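Local coordinates for small nuclear ribonucleoprotein homolog (Pyrobaculum aerophilum, PDB 1M5Q), which probably binds RNA, as Sm-like proteins generally do, and assembles into a 14-subunit particle from chains that carry an extra C-terminal domain, at residues L17-A29 and L38-N50. Sequence-based numbering, arbitrary orientation.
Sequences LSNGEVYKGVLHA and LANASNKAGEKFN. With CD (cadmium ion), chain B.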
loop_
_atom_site.group_PDB
_atom_site.type_symbol
_atom_site.label_atom_id
_atom_site.label_comp_id
_atom_site.label_asym_id
_atom_site.label_seq_id
_atom_site.Cartn_x
_atom_site.Cartn_y
_atom_site.Cartn_z
ATOM N N LEU H 17 -16.735 -13.296 3.456
ATOM C CA LEU H 17 -16.356 -12.024 2.924
ATOM C C LEU H 17 -16.702 -10.845 3.817
ATOM O O LEU H 17 -17.651 -10.911 4.594
ATOM C CB LEU H 17 -16.977 -11.860 1.521
ATOM C CG LEU H 17 -16.929 -13.090 0.555
ATOM C CD1 LEU H 17 -17.369 -12.654 -0.865
ATOM C CD2 LEU H 17 -15.505 -13.686 0.459
ATOM N N SER H 18 -15.928 -9.763 3.696
ATOM C CA SER H 18 -16.165 -8.593 4.535
ATOM C C SER H 18 -17.486 -7.881 4.242
ATOM O O SER H 18 -17.918 -7.064 5.065
ATOM C CB SER H 18 -14.989 -7.572 4.458
ATOM O OG SER H 18 -14.768 -7.084 3.135
ATOM N N ASN H 19 -18.137 -8.161 3.104
ATOM C CA ASN H 19 -19.440 -7.514 2.894
ATOM C C ASN H 19 -20.560 -8.344 3.590
ATOM O O ASN H 19 -21.756 -8.112 3.367
ATOM C CB ASN H 19 -19.771 -7.385 1.390
ATOM C CG ASN H 19 -20.038 -8.734 0.725
ATOM O OD1 ASN H 19 -19.706 -9.803 1.267
ATOM N ND2 ASN H 19 -20.601 -8.679 -0.502
ATOM N N GLY H 20 -20.174 -9.327 4.390
ATOM C CA GLY H 20 -21.169 -10.134 5.044
ATOM C C GLY H 20 -21.580 -11.385 4.283
ATOM O O GLY H 20 -22.283 -12.237 4.852
ATOM N N GLU H 21 -21.170 -11.567 3.022
ATOM C CA GLU H 21 -21.600 -12.815 2.369
ATOM C C GLU H 21 -20.695 -13.969 2.732
ATOM O O GLU H 21 -19.529 -13.779 3.147
ATOM C CB GLU H 21 -21.607 -12.700 0.865
ATOM C CG GLU H 21 -22.525 -11.638 0.262
ATOM C CD GLU H 21 -22.439 -11.660 -1.275
ATOM O OE1 GLU H 21 -23.176 -12.427 -1.936
ATOM O OE2 GLU H 21 -21.612 -10.919 -1.830
ATOM N N VAL H 22 -21.241 -15.174 2.593
ATOM C CA VAL H 22 -20.518 -16.400 2.862
ATOM C C VAL H 22 -20.727 -17.346 1.682
ATOM O O VAL H 22 -21.883 -17.708 1.398
ATOM C CB VAL H 22 -21.048 -17.066 4.177
ATOM C CG1 VAL H 22 -20.334 -18.410 4.366
ATOM C CG2 VAL H 22 -20.775 -16.144 5.407
ATOM N N TYR H 23 -19.680 -17.727 0.947
ATOM C CA TYR H 23 -19.873 -18.665 -0.174
ATOM C C TYR H 23 -19.278 -20.025 0.135
ATOM O O TYR H 23 -18.146 -20.132 0.601
ATOM C CB TYR H 23 -19.229 -18.186 -1.500
ATOM C CG TYR H 23 -19.996 -17.082 -2.200
ATOM C CD1 TYR H 23 -20.930 -17.380 -3.189
ATOM C CD2 TYR H 23 -19.926 -15.784 -1.733
ATOM C CE1 TYR H 23 -21.790 -16.398 -3.672
ATOM C CE2 TYR H 23 -20.783 -14.790 -2.197
ATOM C CZ TYR H 23 -21.723 -15.111 -3.156
ATOM O OH TYR H 23 -22.668 -14.180 -3.508
ATOM N N LYS H 24 -20.002 -21.072 -0.186
ATOM C CA LYS H 24 -19.518 -22.396 0.099
ATOM C C LYS H 24 -19.419 -23.123 -1.246
ATOM O O LYS H 24 -20.344 -23.068 -2.048
ATOM C CB LYS H 24 -20.519 -23.089 1.035
ATOM C CG LYS H 24 -20.078 -24.468 1.502
ATOM C CD LYS H 24 -21.061 -25.111 2.528
ATOM C CE LYS H 24 -20.407 -26.316 3.257
ATOM N NZ LYS H 24 -21.375 -27.261 4.010
ATOM N N GLY H 25 -18.310 -23.785 -1.533
ATOM C CA GLY H 25 -18.253 -24.490 -2.810
ATOM C C GLY H 25 -16.948 -25.249 -2.913
ATOM O O GLY H 25 -16.203 -25.291 -1.956
ATOM N N VAL H 26 -16.676 -25.812 -4.073
ATOM C CA VAL H 26 -15.482 -26.564 -4.297
ATOM C C VAL H 26 -14.328 -25.589 -4.596
ATOM O O VAL H 26 -14.464 -24.676 -5.410
ATOM C CB VAL H 26 -15.653 -27.592 -5.482
ATOM C CG1 VAL H 26 -14.326 -28.295 -5.745
ATOM C CG2 VAL H 26 -16.701 -28.683 -5.103
ATOM N N LEU H 27 -13.219 -25.759 -3.879
ATOM C CA LEU H 27 -12.054 -24.912 -4.116
ATOM C C LEU H 27 -11.496 -25.301 -5.475
ATOM O O LEU H 27 -10.947 -26.395 -5.677
ATOM C CB LEU H 27 -10.995 -25.157 -3.023
ATOM C CG LEU H 27 -9.718 -24.356 -3.250
ATOM C CD1 LEU H 27 -10.098 -22.875 -3.177
ATOM C CD2 LEU H 27 -8.672 -24.697 -2.181
ATOM N N HIS H 28 -11.621 -24.380 -6.403
ATOM C CA HIS H 28 -11.205 -24.533 -7.787
ATOM C C HIS H 28 -9.788 -23.974 -8.132
ATOM O O HIS H 28 -9.072 -24.566 -8.929
ATOM C CB HIS H 28 -12.248 -23.827 -8.639
ATOM C CG HIS H 28 -12.115 -24.084 -10.095
ATOM N ND1 HIS H 28 -12.377 -25.314 -10.659
ATOM C CD2 HIS H 28 -11.730 -23.279 -11.111
ATOM C CE1 HIS H 28 -12.159 -25.261 -11.960
ATOM N NE2 HIS H 28 -11.768 -24.039 -12.259
ATOM N N ALA H 29 -9.416 -22.831 -7.577
ATOM C CA ALA H 29 -8.097 -22.252 -7.857
ATOM C C ALA H 29 -7.686 -21.312 -6.758
ATOM O O ALA H 29 -8.541 -20.637 -6.149
ATOM C CB ALA H 29 -8.110 -21.467 -9.197
ATOM N N LEU H 38 -14.085 -20.433 -6.664
ATOM C CA LEU H 38 -14.893 -21.556 -6.179
ATOM C C LEU H 38 -15.785 -22.073 -7.311
ATOM O O LEU H 38 -16.292 -21.267 -8.129
ATOM C CB LEU H 38 -15.842 -21.166 -5.043
ATOM C CG LEU H 38 -15.288 -20.582 -3.758
ATOM C CD1 LEU H 38 -16.443 -20.384 -2.784
ATOM C CD2 LEU H 38 -14.198 -21.527 -3.147
ATOM N N ALA H 39 -15.995 -23.394 -7.325
ATOM C CA ALA H 39 -16.841 -24.063 -8.337
ATOM C C ALA H 39 -18.154 -24.461 -7.687
ATOM O O ALA H 39 -18.173 -24.901 -6.509
ATOM C CB ALA H 39 -16.181 -25.321 -8.873
ATOM N N ASN H 40 -19.238 -24.277 -8.439
ATOM C CA ASN H 40 -20.588 -24.633 -7.969
ATOM C C ASN H 40 -20.766 -24.219 -6.523
ATOM O O ASN H 40 -20.968 -25.034 -5.613
ATOM C CB ASN H 40 -20.773 -26.143 -8.132
ATOM C CG ASN H 40 -20.776 -26.551 -9.622
ATOM O OD1 ASN H 40 -21.545 -25.992 -10.390
ATOM N ND2 ASN H 40 -19.906 -27.479 -10.020
ATOM N N ALA H 41 -20.703 -22.918 -6.338
ATOM C CA ALA H 41 -20.766 -22.318 -5.020
ATOM C C ALA H 41 -22.130 -21.681 -4.783
ATOM O O ALA H 41 -22.829 -21.320 -5.709
ATOM C CB ALA H 41 -19.659 -21.252 -4.900
ATOM N N SER H 42 -22.521 -21.578 -3.523
ATOM C CA SER H 42 -23.760 -20.917 -3.235
ATOM C C SER H 42 -23.549 -20.040 -1.992
ATOM O O SER H 42 -22.694 -20.343 -1.148
ATOM C CB SER H 42 -24.848 -21.954 -3.037
ATOM O OG SER H 42 -24.525 -22.753 -1.939
ATOM N N ASN H 43 -24.311 -18.952 -1.899
ATOM C CA ASN H 43 -24.235 -18.019 -0.767
ATOM C C ASN H 43 -25.346 -18.383 0.221
ATOM O O ASN H 43 -26.048 -19.380 0.014
ATOM C CB ASN H 43 -24.402 -16.604 -1.281
ATOM C CG ASN H 43 -25.639 -16.436 -2.157
ATOM O OD1 ASN H 43 -26.631 -17.135 -1.984
ATOM N ND2 ASN H 43 -25.579 -15.513 -3.099
ATOM N N LYS H 44 -25.566 -17.584 1.259
ATOM C CA LYS H 44 -26.594 -17.993 2.240
ATOM C C LYS H 44 -27.996 -17.773 1.710
ATOM O O LYS H 44 -28.925 -18.392 2.182
ATOM C CB LYS H 44 -26.456 -17.269 3.596
ATOM C CG LYS H 44 -25.190 -17.602 4.403
ATOM C CD LYS H 44 -25.232 -18.947 5.066
ATOM C CE LYS H 44 -23.961 -19.162 5.881
ATOM N NZ LYS H 44 -23.931 -20.406 6.751
ATOM N N ALA H 45 -28.146 -16.881 0.755
ATOM C CA ALA H 45 -29.456 -16.669 0.181
ATOM C C ALA H 45 -29.844 -17.851 -0.744
ATOM O O ALA H 45 -30.904 -17.843 -1.348
ATOM C CB ALA H 45 -29.466 -15.353 -0.581
ATOM N N GLY H 46 -29.011 -18.883 -0.846
ATOM C CA GLY H 46 -29.380 -19.981 -1.735
ATOM C C GLY H 46 -29.024 -19.862 -3.223
ATOM O O GLY H 46 -29.242 -20.810 -3.971
ATOM N N GLU H 47 -28.452 -18.733 -3.658
ATOM C CA GLU H 47 -28.095 -18.605 -5.072
ATOM C C GLU H 47 -26.897 -19.495 -5.364
ATOM O O GLU H 47 -26.067 -19.711 -4.492
ATOM C CB GLU H 47 -27.753 -17.168 -5.410
ATOM C CG GLU H 47 -28.900 -16.192 -5.161
ATOM C CD GLU H 47 -28.413 -14.765 -5.192
ATOM O OE1 GLU H 47 -29.141 -13.897 -5.688
ATOM O OE2 GLU H 47 -27.301 -14.487 -4.703
ATOM N N LYS H 48 -26.828 -20.014 -6.586
ATOM C CA LYS H 48 -25.756 -20.903 -6.986
ATOM C C LYS H 48 -25.127 -20.346 -8.246
ATOM O O LYS H 48 -25.818 -19.747 -9.082
ATOM C CB LYS H 48 -26.295 -22.294 -7.286
ATOM C CG LYS H 48 -27.331 -22.797 -6.317
ATOM C CD LYS H 48 -27.827 -24.190 -6.744
ATOM C CE LYS H 48 -28.722 -24.825 -5.671
ATOM N NZ LYS H 48 -28.945 -26.283 -5.957
ATOM N N PHE H 49 -23.810 -20.537 -8.380
ATOM C CA PHE H 49 -23.085 -20.024 -9.540
ATOM C C PHE H 49 -22.067 -21.067 -9.917
ATOM O O PHE H 49 -21.472 -21.679 -9.027
ATOM C CB PHE H 49 -22.370 -18.704 -9.207
ATOM C CG PHE H 49 -23.247 -17.687 -8.580
ATOM C CD1 PHE H 49 -23.478 -17.710 -7.214
ATOM C CD2 PHE H 49 -23.853 -16.709 -9.352
ATOM C CE1 PHE H 49 -24.291 -16.781 -6.627
ATOM C CE2 PHE H 49 -24.676 -15.768 -8.780
ATOM C CZ PHE H 49 -24.900 -15.801 -7.397
ATOM N N ASN H 50 -21.859 -21.280 -11.211
ATOM C CA ASN H 50 -20.942 -22.317 -11.612
ATOM C C ASN H 50 -19.522 -21.956 -11.172
ATOM O O ASN H 50 -18.747 -22.847 -10.860
ATOM C CB ASN H 50 -20.989 -22.582 -13.117
ATOM C CG ASN H 50 -19.897 -23.578 -13.557
ATOM O OD1 ASN H 50 -18.889 -23.176 -14.138
ATOM N ND2 ASN H 50 -20.064 -24.859 -13.233
HETATM CD CD CD B . -10.850 -23.086 -14.250
HETATM O O HOH W 1 -24.136 -15.215 2.054
HETATM O O HOH W 2 -22.825 -20.208 2.163
HETATM O O HOH W 3 -11.693 -20.794 -13.674
HETATM O O HOH W 4 -10.276 -25.529 -14.806
#
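N43, first residue of the turn that follows strand 36-42, lies alongside Y23 of strand 22-30. N43 CB, offset toward the rim, sits over one face of the phenol, 3.9 Å from the ring centroid, a CH-pi contact, and ND2 reaches the hydroxyl. With CG set between the backbone N and the carbonyl carbon (chi1 52°), ND2 donates an almost straight bond to Y23 OH at 3.2 Å. The same amide group gives ND2 to E47 OE2 and takes the backbone N of E47 on OD1, so asparagine, with a donor and an acceptor, suits the turn 43-46. With an alanine here, Y23 OH would probably lose this donor, and E47 its two side-chain links to the turn. The ring's edge meets F49 CE1, 3.9 Å from Y23 CE1.

Packing is tightest at G25, beside A41, with only 4.0 Å between their CA atoms. There is no room for a CB at G25 between A41 CB and A39 O, which suits glycine, with the small A41 across the bulge. Here the register slips by one residue, a beta bulge between the hydrogen-bonded pairs K24-S42 and V26-A39. L38 CD1 adds apolar cover at 3.8 Å from Y23 CB.

Toward V22 and K44 the contact is looser and wetter: K44, bent at chi2, lays its CE against V22 CB at 4.0 Å, and a water accepts from the backbone N of both V22 and K44. At the far end, beside A39, H28 NE2 binds a cadmium ion that also carries two waters.

In this Sm fold, strand 22-30 runs between strands 36-42 and 12-17: L38 also packs on V13 and V15, and K24 forms a salt bridge with E12. Beyond the sheet, H61 of a second subunit meets the Y23 ring edge-to-face, while strand 48-54 flanks 36-42.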